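Local coordinates for beta-1,4-exocellulase (Thermobifida fusca, PDB 4B4H), which probably hydrolyses beta-1,4 glycosidic bonds of cellulose as a cellobiohydrolase, this chain being the catalytic domain of a longer secreted family 6 enzyme, at residues A[321-330]-A[386-395]; A[224-234]-A[259-267]. All coordinates share one frame; numbering follows the deposited sequence.

Contact 1. Residues A[321-330]-A[386-395]; sequences IHPGNWCNQA and RNGNNPSGAL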
ATOM      1  N   ILE A 321      -1.845 -17.753  -3.296  1.00  8.26           N
ATOM      2  CA  ILE A 321      -2.220 -18.905  -2.466  1.00  8.41           C
ATOM      3  C   ILE A 321      -3.069 -18.439  -1.281  1.00  8.11           C
ATOM      4  O   ILE A 321      -4.013 -19.114  -0.874  1.00  8.60           O
ATOM      5  CB  ILE A 321      -0.986 -19.724  -1.995  1.00  8.44           C
ATOM      6  CG1 ILE A 321      -0.231 -20.275  -3.221  1.00  8.61           C
ATOM      7  CG2 ILE A 321      -1.399 -20.858  -1.056  1.00  8.65           C
ATOM      8  CD1 ILE A 321       1.108 -20.927  -2.933  1.00  8.68           C
ATOM      9  N   HIS A 322      -2.735 -17.263  -0.757  1.00  7.79           N
ATOM     10  CA  HIS A 322      -3.346 -16.719   0.442  1.00  7.72           C
ATOM     11  C   HIS A 322      -3.191 -15.227   0.400  1.00  7.62           C
ATOM     12  O   HIS A 322      -2.163 -14.749  -0.071  1.00  7.19           O
ATOM     13  CB  HIS A 322      -2.594 -17.240   1.652  1.00  7.62           C
ATOM     14  CG  HIS A 322      -3.258 -16.932   2.958  1.00  7.59           C
ATOM     15  ND1 HIS A 322      -3.049 -15.789   3.628  1.00  7.42           N
ATOM     16  CD2 HIS A 322      -4.140 -17.686   3.734  1.00  7.51           C
ATOM     17  CE1 HIS A 322      -3.769 -15.792   4.758  1.00  7.93           C
ATOM     18  NE2 HIS A 322      -4.428 -16.953   4.831  1.00  7.58           N
ATOM     19  N   PRO A 323      -4.198 -14.464   0.886  1.00  8.08           N
ATOM     20  CA  PRO A 323      -4.072 -12.996   0.795  1.00  8.26           C
ATOM     21  C   PRO A 323      -2.947 -12.380   1.641  1.00  8.41           C
ATOM     22  O   PRO A 323      -2.553 -11.250   1.384  1.00  8.54           O
ATOM     23  CB  PRO A 323      -5.461 -12.480   1.212  1.00  8.42           C
ATOM     24  CG  PRO A 323      -6.089 -13.591   1.967  1.00  8.50           C
ATOM     25  CD  PRO A 323      -5.497 -14.875   1.454  1.00  8.11           C
ATOM     26  N   GLY A 324      -2.422 -13.129   2.608  1.00  8.63           N
ATOM     27  CA  GLY A 324      -1.260 -12.710   3.394  1.00  8.60           C
ATOM     28  C   GLY A 324       0.096 -12.845   2.700  1.00  8.74           C
ATOM     29  O   GLY A 324       1.137 -12.474   3.264  1.00  8.58           O
ATOM     30  N   ASN A 325       0.102 -13.385   1.480  1.00  8.34           N
ATOM     31  CA  ASN A 325       1.334 -13.434   0.684  1.00  8.20           C
ATOM     32  C   ASN A 325       1.605 -12.109  -0.042  1.00  8.23           C
ATOM     33  O   ASN A 325       0.946 -11.784  -1.047  1.00  7.90           O
ATOM     34  CB  ASN A 325       1.301 -14.598  -0.301  1.00  8.63           C
ATOM     35  CG  ASN A 325       1.419 -15.949   0.383  1.00  8.43           C
ATOM     36  OD1 ASN A 325       1.832 -16.039   1.554  1.00  8.82           O
ATOM     37  ND2 ASN A 325       1.119 -17.015  -0.360  1.00  8.29           N
ATOM     38  N   TRP A 326       2.576 -11.356   0.466  1.00  8.01           N
ATOM     39  CA  TRP A 326       2.802  -9.973   0.055  1.00  7.98           C
ATOM     40  C   TRP A 326       4.072  -9.711  -0.715  1.00  7.73           C
ATOM     41  O   TRP A 326       4.262  -8.608  -1.214  1.00  7.47           O
ATOM     42  CB  TRP A 326       2.774  -9.050   1.280  1.00  8.20           C
ATOM     43  CG  TRP A 326       3.851  -9.378   2.287  1.00  8.55           C
ATOM     44  CD1 TRP A 326       3.722 -10.156   3.425  1.00  8.38           C
ATOM     45  CD2 TRP A 326       5.268  -8.977   2.262  1.00  8.34           C
ATOM     46  NE1 TRP A 326       4.914 -10.257   4.099  1.00  8.45           N
ATOM     47  CE2 TRP A 326       5.881  -9.579   3.458  1.00  8.43           C
ATOM     48  CE3 TRP A 326       6.062  -8.202   1.410  1.00  8.46           C
ATOM     49  CZ2 TRP A 326       7.222  -9.405   3.763  1.00  8.64           C
ATOM     50  CZ3 TRP A 326       7.411  -8.038   1.724  1.00  8.78           C
ATOM     51  CH2 TRP A 326       7.981  -8.624   2.878  1.00  8.84           C
ATOM     52  N   CYS A 327       4.968 -10.701  -0.789  1.00  7.33           N
ATOM     53  CA  CYS A 327       6.316 -10.452  -1.329  1.00  7.61           C
ATOM     54  C   CYS A 327       6.515 -10.981  -2.740  1.00  7.64           C
ATOM     55  O   CYS A 327       6.413 -12.193  -2.979  1.00  8.00           O
ATOM     56  CB  CYS A 327       7.437 -10.975  -0.414  1.00  7.72           C
ATOM     57  SG  CYS A 327       9.040 -10.422  -0.987  1.00  7.93           S
ATOM     58  N   ASN A 328       6.872 -10.063  -3.641  1.00  7.57           N
ATOM     59  CA  ASN A 328       7.199 -10.374  -5.043  1.00  7.59           C
ATOM     60  C   ASN A 328       6.343 -11.495  -5.648  1.00  7.52           C
ATOM     61  O   ASN A 328       6.863 -12.547  -6.055  1.00  7.56           O
ATOM     62  CB  ASN A 328       8.705 -10.726  -5.164  1.00  7.27           C
ATOM     63  CG  ASN A 328       9.620  -9.568  -4.769  1.00  7.21           C
ATOM     64  OD1 ASN A 328       9.338  -8.415  -5.060  1.00  7.23           O
ATOM     65  ND2 ASN A 328      10.723  -9.887  -4.084  1.00  7.15           N
ATOM     66  N   GLN A 329       5.032 -11.277  -5.686  1.00  7.71           N
ATOM     67  CA  GLN A 329       4.088 -12.361  -5.934  1.00  7.52           C
ATOM     68  C   GLN A 329       4.106 -12.921  -7.360  1.00  7.66           C
ATOM     69  O   GLN A 329       3.908 -12.189  -8.334  1.00  7.64           O
ATOM     70  CB  GLN A 329       2.680 -11.947  -5.481  1.00  7.82           C
ATOM     71  CG  GLN A 329       2.526 -11.966  -3.970  1.00  7.87           C
ATOM     72  CD  GLN A 329       2.698 -13.371  -3.418  1.00  7.59           C
ATOM     73  OE1 GLN A 329       1.844 -14.240  -3.643  1.00  7.74           O
ATOM     74  NE2 GLN A 329       3.802 -13.609  -2.706  1.00  7.26           N
ATOM     75  N   ALA A 330       4.355 -14.231  -7.465  1.00  7.56           N
ATOM     76  CA  ALA A 330       4.473 -14.930  -8.755  1.00  7.70           C
ATOM     77  C   ALA A 330       3.270 -14.718  -9.662  1.00  7.63           C
ATOM     78  O   ALA A 330       2.132 -14.909  -9.238  1.00  7.90           O
ATOM     79  CB  ALA A 330       4.719 -16.426  -8.528  1.00  7.73           C
ATOM     80  N   ARG A 386       0.132 -16.090   9.945  1.00 11.69           N
ATOM     81  CA  ARG A 386      -0.387 -14.906   9.242  1.00 11.68           C
ATOM     82  C   ARG A 386      -0.636 -15.096   7.744  1.00 11.36           C
ATOM     83  O   ARG A 386      -1.317 -14.270   7.115  1.00 12.05           O
ATOM     84  CB  ARG A 386       0.489 -13.669   9.502  1.00 11.74           C
ATOM     85  CG  ARG A 386       0.339 -13.075  10.897  1.00 12.22           C
ATOM     86  CD  ARG A 386       1.396 -12.000  11.196  1.00 12.44           C
ATOM     87  NE  ARG A 386       2.786 -12.432  10.976  1.00 12.70           N
ATOM     88  CZ  ARG A 386       3.476 -13.233  11.790  1.00 13.10           C
ATOM     89  NH1 ARG A 386       2.906 -13.733  12.877  1.00 13.45           N
ATOM     90  NH2 ARG A 386       4.734 -13.552  11.501  1.00 13.16           N
ATOM     91  N   ASN A 387      -0.112 -16.174   7.160  1.00 10.82           N
ATOM     92  CA  ASN A 387      -0.432 -16.471   5.756  1.00 10.56           C
ATOM     93  C   ASN A 387      -1.083 -17.849   5.544  1.00 10.47           C
ATOM     94  O   ASN A 387      -0.873 -18.488   4.515  1.00 10.43           O
ATOM     95  CB  ASN A 387       0.804 -16.304   4.855  1.00 10.37           C
ATOM     96  CG  ASN A 387       1.711 -17.521   4.871  1.00 10.64           C
ATOM     97  OD1 ASN A 387       1.683 -18.320   5.817  1.00 10.49           O
ATOM     98  ND2 ASN A 387       2.516 -17.676   3.826  1.00  9.97           N
ATOM     99  N   GLY A 388      -1.860 -18.299   6.521  1.00 10.99           N
ATOM    100  CA  GLY A 388      -2.433 -19.652   6.500  1.00 11.25           C
ATOM    101  C   GLY A 388      -1.429 -20.796   6.405  1.00 11.33           C
ATOM    102  O   GLY A 388      -1.738 -21.864   5.865  1.00 11.92           O
ATOM    103  N   ASN A 389      -0.217 -20.584   6.915  1.00 11.43           N
ATOM    104  CA  ASN A 389       0.845 -21.597   6.842  1.00 11.46           C
ATOM    105  C   ASN A 389       1.028 -22.193   5.430  1.00 11.35           C
ATOM    106  O   ASN A 389       1.053 -23.416   5.223  1.00 11.19           O
ATOM    107  CB  ASN A 389       0.597 -22.678   7.902  1.00 11.74           C
ATOM    108  CG  ASN A 389       1.083 -22.257   9.273  1.00 11.91           C
ATOM    109  OD1 ASN A 389       2.250 -22.449   9.615  1.00 12.75           O
ATOM    110  ND2 ASN A 389       0.203 -21.659  10.055  1.00 12.42           N
ATOM    111  N   ASN A 390       1.188 -21.289   4.471  1.00 11.11           N
ATOM    112  CA  ASN A 390       1.274 -21.605   3.056  1.00 10.76           C
ATOM    113  C   ASN A 390       2.635 -21.259   2.486  1.00 10.52           C
ATOM    114  O   ASN A 390       3.338 -20.422   3.049  1.00 10.99           O
ATOM    115  CB  ASN A 390       0.224 -20.778   2.311  1.00 11.11           C
ATOM    116  CG  ASN A 390      -1.176 -21.304   2.503  1.00 11.58           C
ATOM    117  OD1 ASN A 390      -1.535 -22.343   1.940  1.00 12.50           O
ATOM    118  ND2 ASN A 390      -1.991 -20.579   3.262  1.00 11.70           N
ATOM    119  N   PRO A 391       3.001 -21.868   1.341  1.00 10.08           N
ATOM    120  CA  PRO A 391       4.151 -21.332   0.613  1.00  9.83           C
ATOM    121  C   PRO A 391       4.007 -19.817   0.458  1.00  9.54           C
ATOM    122  O   PRO A 391       2.884 -19.299   0.354  1.00  9.64           O
ATOM    123  CB  PRO A 391       4.060 -22.036  -0.747  1.00  9.98           C
ATOM    124  CG  PRO A 391       3.403 -23.325  -0.435  1.00 10.03           C
ATOM    125  CD  PRO A 391       2.413 -23.031   0.658  1.00 10.02           C
ATOM    126  N   SER A 392       5.144 -19.134   0.434  1.00  9.51           N
ATOM    127  CA  SER A 392       5.202 -17.666   0.442  1.00  9.61           C
ATOM    128  C   SER A 392       4.708 -17.090  -0.874  1.00  9.40           C
ATOM    129  O   SER A 392       4.259 -15.925  -0.942  1.00  9.14           O
ATOM    130  CB  SER A 392       6.641 -17.216   0.616  1.00  9.76           C
ATOM    131  OG  SER A 392       7.410 -17.660  -0.498  1.00  9.64           O
ATOM    132  N   GLY A 393       4.841 -17.887  -1.931  1.00  9.33           N
ATOM    133  CA  GLY A 393       4.415 -17.454  -3.261  1.00  8.91           C
ATOM    134  C   GLY A 393       5.350 -16.455  -3.918  1.00  9.09           C
ATOM    135  O   GLY A 393       5.044 -15.905  -4.965  1.00  8.73           O
ATOM    136  N   ALA A 394       6.490 -16.203  -3.299  1.00  8.68           N
ATOM    137  CA  ALA A 394       7.428 -15.201  -3.784  1.00  9.08           C
ATOM    138  C   ALA A 394       8.247 -15.696  -4.972  1.00  9.29           C
ATOM    139  O   ALA A 394       8.639 -16.868  -5.016  1.00  9.09           O
ATOM    140  CB  ALA A 394       8.337 -14.745  -2.653  1.00  9.15           C
ATOM    141  N   LEU A 395       8.529 -14.778  -5.898  1.00  9.65           N
ATOM    142  CA  LEU A 395       9.408 -15.026  -7.042  1.00 10.14           C
ATOM    143  C   LEU A 395      10.865 -15.248  -6.621  1.00 10.16           C
ATOM    144  O   LEU A 395      11.391 -14.505  -5.780  1.00 10.64           O
ATOM    145  CB  LEU A 395       9.355 -13.852  -8.019  1.00 10.17           C
ATOM    146  CG  LEU A 395       8.103 -13.691  -8.869  1.00 10.03           C
ATOM    147  CD1 LEU A 395       8.166 -12.354  -9.572  1.00 10.19           C
ATOM    148  CD2 LEU A 395       7.965 -14.822  -9.872  1.00  9.99           C
TER
HETATM  149  O   HOH W   1       0.874 -11.988   6.074  1.00 13.21           O
HETATM  150  O   HOH W   2       5.144 -13.411   0.542  1.00 10.03           O
HETATM  151  O   HOH W   3      10.928 -12.684  -3.767  1.00  9.41           O

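Contact 2. Residues A[224-234]-A[259-267]; sequences SNTANYSATVE and YVDELSFVQ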
ATOM      1  N   SER A 224      -5.848   1.964   0.324  1.00  5.51           N
ATOM      2  CA  SER A 224      -5.749   0.507   0.406  1.00  5.53           C
ATOM      3  C   SER A 224      -4.873  -0.114  -0.672  1.00  5.42           C
ATOM      4  O   SER A 224      -4.611   0.499  -1.750  1.00  5.23           O
ATOM      5  CB  SER A 224      -7.132  -0.158   0.353  1.00  5.67           C
ATOM      6  OG  SER A 224      -7.497  -0.520  -0.973  1.00  6.00           O
ATOM      7  N   ASN A 225      -4.444  -1.343  -0.360  1.00  5.36           N
ATOM      8  CA  ASN A 225      -3.713  -2.220  -1.269  1.00  5.46           C
ATOM      9  C   ASN A 225      -2.273  -1.778  -1.537  1.00  5.37           C
ATOM     10  O   ASN A 225      -1.665  -2.237  -2.501  1.00  5.46           O
ATOM     11  CB  ASN A 225      -4.463  -2.360  -2.608  1.00  5.50           C
ATOM     12  CG  ASN A 225      -4.227  -3.683  -3.272  1.00  5.93           C
ATOM     13  OD1 ASN A 225      -3.974  -4.683  -2.607  1.00  6.13           O
ATOM     14  ND2 ASN A 225      -4.322  -3.706  -4.607  1.00  5.81           N
ATOM     15  N   THR A 226      -1.730  -0.896  -0.685  1.00  5.34           N
ATOM     16  CA  THR A 226      -0.446  -0.239  -1.001  1.00  5.45           C
ATOM     17  C   THR A 226       0.650  -1.286  -1.077  1.00  5.74           C
ATOM     18  O   THR A 226       0.834  -2.067  -0.138  1.00  6.08           O
ATOM     19  CB  THR A 226      -0.035   0.838   0.019  1.00  5.43           C
ATOM     20  OG1 THR A 226      -1.137   1.698   0.278  1.00  5.47           O
ATOM     21  CG2 THR A 226       1.101   1.655  -0.563  1.00  5.22           C
ATOM     22  N   ALA A 227       1.360  -1.298  -2.203  1.00  5.86           N
ATOM     23  CA  ALA A 227       2.398  -2.298  -2.489  1.00  6.19           C
ATOM     24  C   ALA A 227       1.903  -3.752  -2.466  1.00  6.41           C
ATOM     25  O   ALA A 227       2.724  -4.691  -2.423  1.00  6.90           O
ATOM     26  CB  ALA A 227       3.587  -2.130  -1.547  1.00  6.08           C
ATOM     27  N   ASN A 228       0.582  -3.943  -2.510  1.00  6.67           N
ATOM     28  CA  ASN A 228       0.011  -5.296  -2.449  1.00  6.53           C
ATOM     29  C   ASN A 228      -0.614  -5.694  -3.788  1.00  6.53           C
ATOM     30  O   ASN A 228      -0.310  -5.111  -4.834  1.00  6.27           O
ATOM     31  CB  ASN A 228      -1.000  -5.435  -1.274  1.00  6.82           C
ATOM     32  CG  ASN A 228      -1.038  -6.840  -0.656  1.00  6.97           C
ATOM     33  OD1 ASN A 228      -1.580  -7.778  -1.238  1.00  6.78           O
ATOM     34  ND2 ASN A 228      -0.505  -6.964   0.566  1.00  7.25           N
ATOM     35  N   TYR A 229      -1.435  -6.729  -3.750  1.00  6.47           N
ATOM     36  CA  TYR A 229      -1.817  -7.417  -4.990  1.00  6.50           C
ATOM     37  C   TYR A 229      -3.311  -7.762  -5.056  1.00  6.54           C
ATOM     38  O   TYR A 229      -3.747  -8.418  -5.999  1.00  6.22           O
ATOM     39  CB  TYR A 229      -0.989  -8.703  -5.156  1.00  6.71           C
ATOM     40  CG  TYR A 229       0.521  -8.517  -5.191  1.00  6.59           C
ATOM     41  CD1 TYR A 229       1.291  -8.547  -4.013  1.00  6.72           C
ATOM     42  CD2 TYR A 229       1.196  -8.344  -6.399  1.00  6.71           C
ATOM     43  CE1 TYR A 229       2.671  -8.380  -4.043  1.00  6.84           C
ATOM     44  CE2 TYR A 229       2.571  -8.176  -6.426  1.00  6.72           C
ATOM     45  CZ  TYR A 229       3.311  -8.222  -5.246  1.00  6.90           C
ATOM     46  OH  TYR A 229       4.676  -8.070  -5.313  1.00  6.79           O
ATOM     47  N   SER A 230      -4.088  -7.317  -4.071  1.00  6.71           N
ATOM     48  CA  SER A 230      -5.509  -7.639  -3.969  1.00  7.17           C
ATOM     49  C   SER A 230      -6.255  -6.981  -5.120  1.00  7.27           C
ATOM     50  O   SER A 230      -5.862  -5.900  -5.567  1.00  7.12           O
ATOM     51  CB  SER A 230      -6.083  -7.245  -2.605  1.00  7.41           C
ATOM     52  OG  SER A 230      -5.774  -8.250  -1.637  1.00  7.58           O
ATOM     53  N   ALA A 231      -7.264  -7.669  -5.639  1.00  7.89           N
ATOM     54  CA  ALA A 231      -7.983  -7.236  -6.830  1.00  8.06           C
ATOM     55  C   ALA A 231      -8.847  -6.011  -6.543  1.00  8.34           C
ATOM     56  O   ALA A 231      -9.477  -5.949  -5.492  1.00  8.30           O
ATOM     57  CB  ALA A 231      -8.831  -8.379  -7.376  1.00  8.23           C
ATOM     58  N   THR A 232      -8.873  -5.049  -7.480  1.00  8.62           N
ATOM     59  CA  THR A 232      -9.766  -3.886  -7.375  1.00  9.04           C
ATOM     60  C   THR A 232     -11.223  -4.352  -7.387  1.00  9.39           C
ATOM     61  O   THR A 232     -11.967  -4.102  -6.427  1.00  9.03           O
ATOM     62  CB  THR A 232      -9.536  -2.879  -8.510  1.00  9.23           C
ATOM     63  OG1 THR A 232      -8.175  -2.454  -8.515  1.00  9.49           O
ATOM     64  CG2 THR A 232     -10.408  -1.669  -8.296  1.00  9.30           C
ATOM     65  N   VAL A 233     -11.605  -5.020  -8.482  1.00  9.59           N
ATOM     66  CA  VAL A 233     -12.873  -5.760  -8.559  1.00 10.53           C
ATOM     67  C   VAL A 233     -12.553  -7.198  -8.995  1.00 10.87           C
ATOM     68  O   VAL A 233     -11.669  -7.408  -9.807  1.00 11.76           O
ATOM     69  CB  VAL A 233     -13.888  -5.116  -9.542  1.00 10.57           C
ATOM     70  CG1 VAL A 233     -15.192  -5.908  -9.559  1.00 10.51           C
ATOM     71  CG2 VAL A 233     -14.155  -3.649  -9.196  1.00 10.35           C
ATOM     72  N   GLU A 234     -13.236  -8.179  -8.410  1.00 11.43           N
ATOM     73  CA  GLU A 234     -13.220  -9.540  -8.944  1.00 12.10           C
ATOM     74  C   GLU A 234     -14.406  -9.677  -9.901  1.00 13.14           C
ATOM     75  O   GLU A 234     -15.545  -9.738  -9.450  1.00 12.85           O
ATOM     76  CB  GLU A 234     -13.302 -10.573  -7.819  1.00 11.42           C
ATOM     77  CG  GLU A 234     -11.996 -10.771  -7.052  1.00 10.84           C
ATOM     78  CD  GLU A 234     -11.008 -11.696  -7.747  1.00 10.81           C
ATOM     79  OE1 GLU A 234     -11.253 -12.126  -8.899  1.00 10.64           O
ATOM     80  OE2 GLU A 234      -9.963 -11.999  -7.126  1.00 10.61           O
ATOM     81  N   TYR A 259     -15.561  -9.304   2.029  1.00 11.50           N
ATOM     82  CA  TYR A 259     -15.191  -8.776   0.719  1.00 10.69           C
ATOM     83  C   TYR A 259     -14.298  -9.753  -0.023  1.00 10.44           C
ATOM     84  O   TYR A 259     -13.535 -10.498   0.600  1.00  9.97           O
ATOM     85  CB  TYR A 259     -14.482  -7.417   0.874  1.00 10.43           C
ATOM     86  CG  TYR A 259     -15.177  -6.515   1.868  1.00 10.35           C
ATOM     87  CD1 TYR A 259     -16.323  -5.808   1.499  1.00 10.16           C
ATOM     88  CD2 TYR A 259     -14.726  -6.402   3.184  1.00 10.38           C
ATOM     89  CE1 TYR A 259     -16.985  -4.994   2.401  1.00 10.33           C
ATOM     90  CE2 TYR A 259     -15.380  -5.588   4.099  1.00 10.23           C
ATOM     91  CZ  TYR A 259     -16.519  -4.891   3.707  1.00 10.26           C
ATOM     92  OH  TYR A 259     -17.175  -4.102   4.629  1.00 11.01           O
ATOM     93  N   VAL A 260     -14.405  -9.728  -1.350  1.00 10.31           N
ATOM     94  CA  VAL A 260     -13.512 -10.447  -2.263  1.00 10.24           C
ATOM     95  C   VAL A 260     -12.615  -9.512  -3.103  1.00 10.07           C
ATOM     96  O   VAL A 260     -11.834  -9.969  -3.941  1.00 10.27           O
ATOM     97  CB  VAL A 260     -14.300 -11.370  -3.232  1.00 10.21           C
ATOM     98  CG1 VAL A 260     -15.181 -12.335  -2.459  1.00 10.52           C
ATOM     99  CG2 VAL A 260     -15.146 -10.559  -4.214  1.00 10.07           C
ATOM    100  N   ASP A 261     -12.749  -8.206  -2.887  1.00 10.03           N
ATOM    101  CA  ASP A 261     -11.964  -7.218  -3.640  1.00 10.04           C
ATOM    102  C   ASP A 261     -11.807  -5.897  -2.884  1.00  9.25           C
ATOM    103  O   ASP A 261     -12.460  -5.671  -1.870  1.00  9.24           O
ATOM    104  CB  ASP A 261     -12.524  -7.027  -5.063  1.00 10.77           C
ATOM    105  CG  ASP A 261     -13.976  -6.574  -5.087  1.00 11.50           C
ATOM    106  OD1 ASP A 261     -14.386  -5.738  -4.250  1.00 12.10           O
ATOM    107  OD2 ASP A 261     -14.704  -7.051  -5.979  1.00 12.74           O
ATOM    108  N   GLU A 262     -10.945  -5.024  -3.396  1.00  8.70           N
ATOM    109  CA  GLU A 262     -10.588  -3.787  -2.704  1.00  8.27           C
ATOM    110  C   GLU A 262     -11.651  -2.702  -2.808  1.00  8.07           C
ATOM    111  O   GLU A 262     -11.856  -1.928  -1.869  1.00  8.04           O
ATOM    112  CB  GLU A 262      -9.252  -3.248  -3.227  1.00  8.05           C
ATOM    113  CG  GLU A 262      -8.036  -4.069  -2.817  1.00  7.92           C
ATOM    114  CD  GLU A 262      -7.868  -4.123  -1.309  1.00  7.96           C
ATOM    115  OE1 GLU A 262      -7.490  -3.109  -0.708  1.00  7.64           O
ATOM    116  OE2 GLU A 262      -8.151  -5.176  -0.706  1.00  7.65           O
ATOM    117  N   LEU A 263     -12.325  -2.636  -3.948  1.00  8.36           N
ATOM    118  CA  LEU A 263     -13.276  -1.566  -4.143  1.00  8.52           C
ATOM    119  C   LEU A 263     -14.466  -1.675  -3.191  1.00  8.52           C
ATOM    120  O   LEU A 263     -14.839  -0.685  -2.546  1.00  8.71           O
ATOM    121  CB  LEU A 263     -13.730  -1.483  -5.598  1.00  8.53           C
ATOM    122  CG  LEU A 263     -14.704  -0.334  -5.877  1.00  8.60           C
ATOM    123  CD1 LEU A 263     -14.095   1.032  -5.626  1.00  8.43           C
ATOM    124  CD2 LEU A 263     -15.233  -0.411  -7.301  1.00  8.74           C
ATOM    125  N   SER A 264     -15.051  -2.872  -3.091  1.00  8.73           N
ATOM    126  CA  SER A 264     -16.147  -3.080  -2.153  1.00  9.11           C
ATOM    127  C   SER A 264     -15.706  -2.685  -0.755  1.00  8.97           C
ATOM    128  O   SER A 264     -16.431  -2.018  -0.030  1.00  9.39           O
ATOM    129  CB  SER A 264     -16.594  -4.539  -2.155  1.00  9.35           C
ATOM    130  OG  SER A 264     -15.519  -5.395  -1.813  1.00  9.89           O
ATOM    131  N   PHE A 265     -14.490  -3.104  -0.409  1.00  8.56           N
ATOM    132  CA  PHE A 265     -13.884  -2.862   0.888  1.00  8.61           C
ATOM    133  C   PHE A 265     -13.725  -1.371   1.219  1.00  8.47           C
ATOM    134  O   PHE A 265     -14.280  -0.893   2.214  1.00  8.34           O
ATOM    135  CB  PHE A 265     -12.554  -3.628   0.974  1.00  8.63           C
ATOM    136  CG  PHE A 265     -11.688  -3.252   2.155  1.00  8.66           C
ATOM    137  CD1 PHE A 265     -12.079  -3.540   3.459  1.00  8.74           C
ATOM    138  CD2 PHE A 265     -10.472  -2.606   1.950  1.00  8.63           C
ATOM    139  CE1 PHE A 265     -11.259  -3.210   4.529  1.00  8.98           C
ATOM    140  CE2 PHE A 265      -9.657  -2.263   3.012  1.00  8.85           C
ATOM    141  CZ  PHE A 265     -10.053  -2.558   4.304  1.00  8.91           C
ATOM    142  N   VAL A 266     -12.960  -0.634   0.416  1.00  8.34           N
ATOM    143  CA  VAL A 266     -12.770   0.808   0.711  1.00  8.37           C
ATOM    144  C   VAL A 266     -14.075   1.623   0.699  1.00  8.64           C
ATOM    145  O   VAL A 266     -14.187   2.613   1.420  1.00  8.27           O
ATOM    146  CB  VAL A 266     -11.679   1.505  -0.157  1.00  8.09           C
ATOM    147  CG1 VAL A 266     -10.339   0.804   0.030  1.00  7.99           C
ATOM    148  CG2 VAL A 266     -12.080   1.565  -1.625  1.00  8.23           C
ATOM    149  N   GLN A 267     -15.060   1.195  -0.086  1.00  9.18           N
ATOM    150  CA  GLN A 267     -16.347   1.905  -0.073  1.00  9.64           C
ATOM    151  C   GLN A 267     -17.084   1.729   1.250  1.00  9.83           C
ATOM    152  O   GLN A 267     -17.582   2.702   1.814  1.00  9.67           O
ATOM    153  CB  GLN A 267     -17.223   1.553  -1.270  1.00 10.12           C
ATOM    154  CG  GLN A 267     -16.714   2.143  -2.574  1.00 10.41           C
ATOM    155  CD  GLN A 267     -17.571   1.736  -3.755  1.00 10.54           C
ATOM    156  OE1 GLN A 267     -18.156   0.648  -3.757  1.00 11.06           O
ATOM    157  NE2 GLN A 267     -17.667   2.602  -4.749  1.00 11.15           N
TER
HETATM  158  O   HOH W   4     -10.010 -12.047  -4.304  1.00 11.05           O

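Contact 1. Residues A[321-330]-A[386-395]
Two loops without regular helix or strand, 321-330 and 386-395, are laced together beside the predicted substrate-binding cleft, with a single beta bridge between Gln329 and Ala394 at one end. On either side of that bridge Leu395 N gives a hydrogen bond of 2.8 Å to Asn328 O, and Ala330 N one of 3.1 Å to Gly393 O. Farther along, amide side chains take over; an amide can donate and accept, as Asn325 does, where backbones are not paired. Asn325 carries the middle: its OD1 accepts from Asn387 ND2 in the carbonyl plane (2.9 Å), while its ND2 donates to Pro391 O through a more bent bond (3.0 Å, 135° at the hydrogen). The two asparagine amide planes stand 61° apart. Gln329 starts away from the other loop, but its chain folds back at chi2 (-63°), carrying NE2 to Ser392 O at 2.9 Å; the same nitrogen also donates to Cys327 O within its own loop. At the far end the flat His322 ring lies against the Asn387-Gly388 peptide, with Asn387 C over the ring centre, and Pro323 CD approaches the opposite face. The bond from Gly324 N to His322 ND1 helps to set the rotation of the imidazole. Gly388 suits this place, having positive phi and no side chain to strike the ring. Ile321 CD1 rests on Pro391 CB at 3.8 Å. The Asn387 side chain accepts from Asn390 N, an Asx motif. Cys327 is disulfide-bonded to Cys377, outside both segments. These are irregular loops tied largely by side-chain amides beside a family 6 cleft.

Contact 2. Residues A[224-234]-A[259-267]
Ser224 OG donates a short hydrogen bond of 2.6 Å to Glu262 OE1, meeting the carboxylate on its anti side, and the other oxygen, OE2, accepts from His189 N. Glu262 reaches these partners from the first turn of helix 262-276 because its chain bends at chi2 (-61°). Its carboxylate stacks on the Asn225 amide, the planes 30° apart. At the helix start, backbone carbonyls of the loop receive the N-H groups that a first turn cannot pair internally: Glu262 N binds Ala231 O at 2.7 Å, and Leu263 N binds Thr232 O at 2.9 Å. Asp261 is the N-cap. With chi1 at 59°, its CG sits between the backbone N and the carbonyl carbon, and the carboxylate can serve both helix and loop. OD1 accepts from Ser264 N and Ser264 OG, which arrive from opposite faces of its plane, whereas OD2 takes Glu234 N at 3.1 Å. A water bridges Glu234 OE2 and Val260 O, and Glu234 OE1 is held by Ile317 N. Packing beyond the polar bonds is modest. Val233 CG2 lies alongside Leu263 CD2 at 3.9 Å, and Ser224 CB is pressed close to Val266 CG1 (3.4 Å), with the edge of the Phe265 ring near the same CB. The small serine suits this tight site next to the helix. Acidic groups are well placed at this helix start, where the N-terminal end of the dipole would probably favour negative charge; although burial disfavours charge, this end and its N-H and hydroxyl donors probably keep Asp261 ionised, and perhaps Glu262.

How the contacts relate
Contact 2 precedes contact 1 in the chain, and their centres lie 16 Å apart, yet loops 224-234 and 321-330 touch through Tyr229. Its OH is 3.2 Å from Gln329 N, a probable but weak hydrogen bond, and its CE1 packs 3.3 Å from Trp326 O. Tyr229 OH also bonds to OD2 of Asp359, the predicted proton acceptor, an oxygen that takes Asn328 N as well; both contacts therefore supply groups around one carboxylate, predicted to be catalytic. Each also brings a predicted substrate-binding residue, Trp326 from contact 1 and Asn228 from contact 2, and these meet at 4.0 Å between Trp326 CB and Asn228 ND2. Ser230 OG hydrogen-bonds to ND1 of His188, another predicted substrate-binding residue.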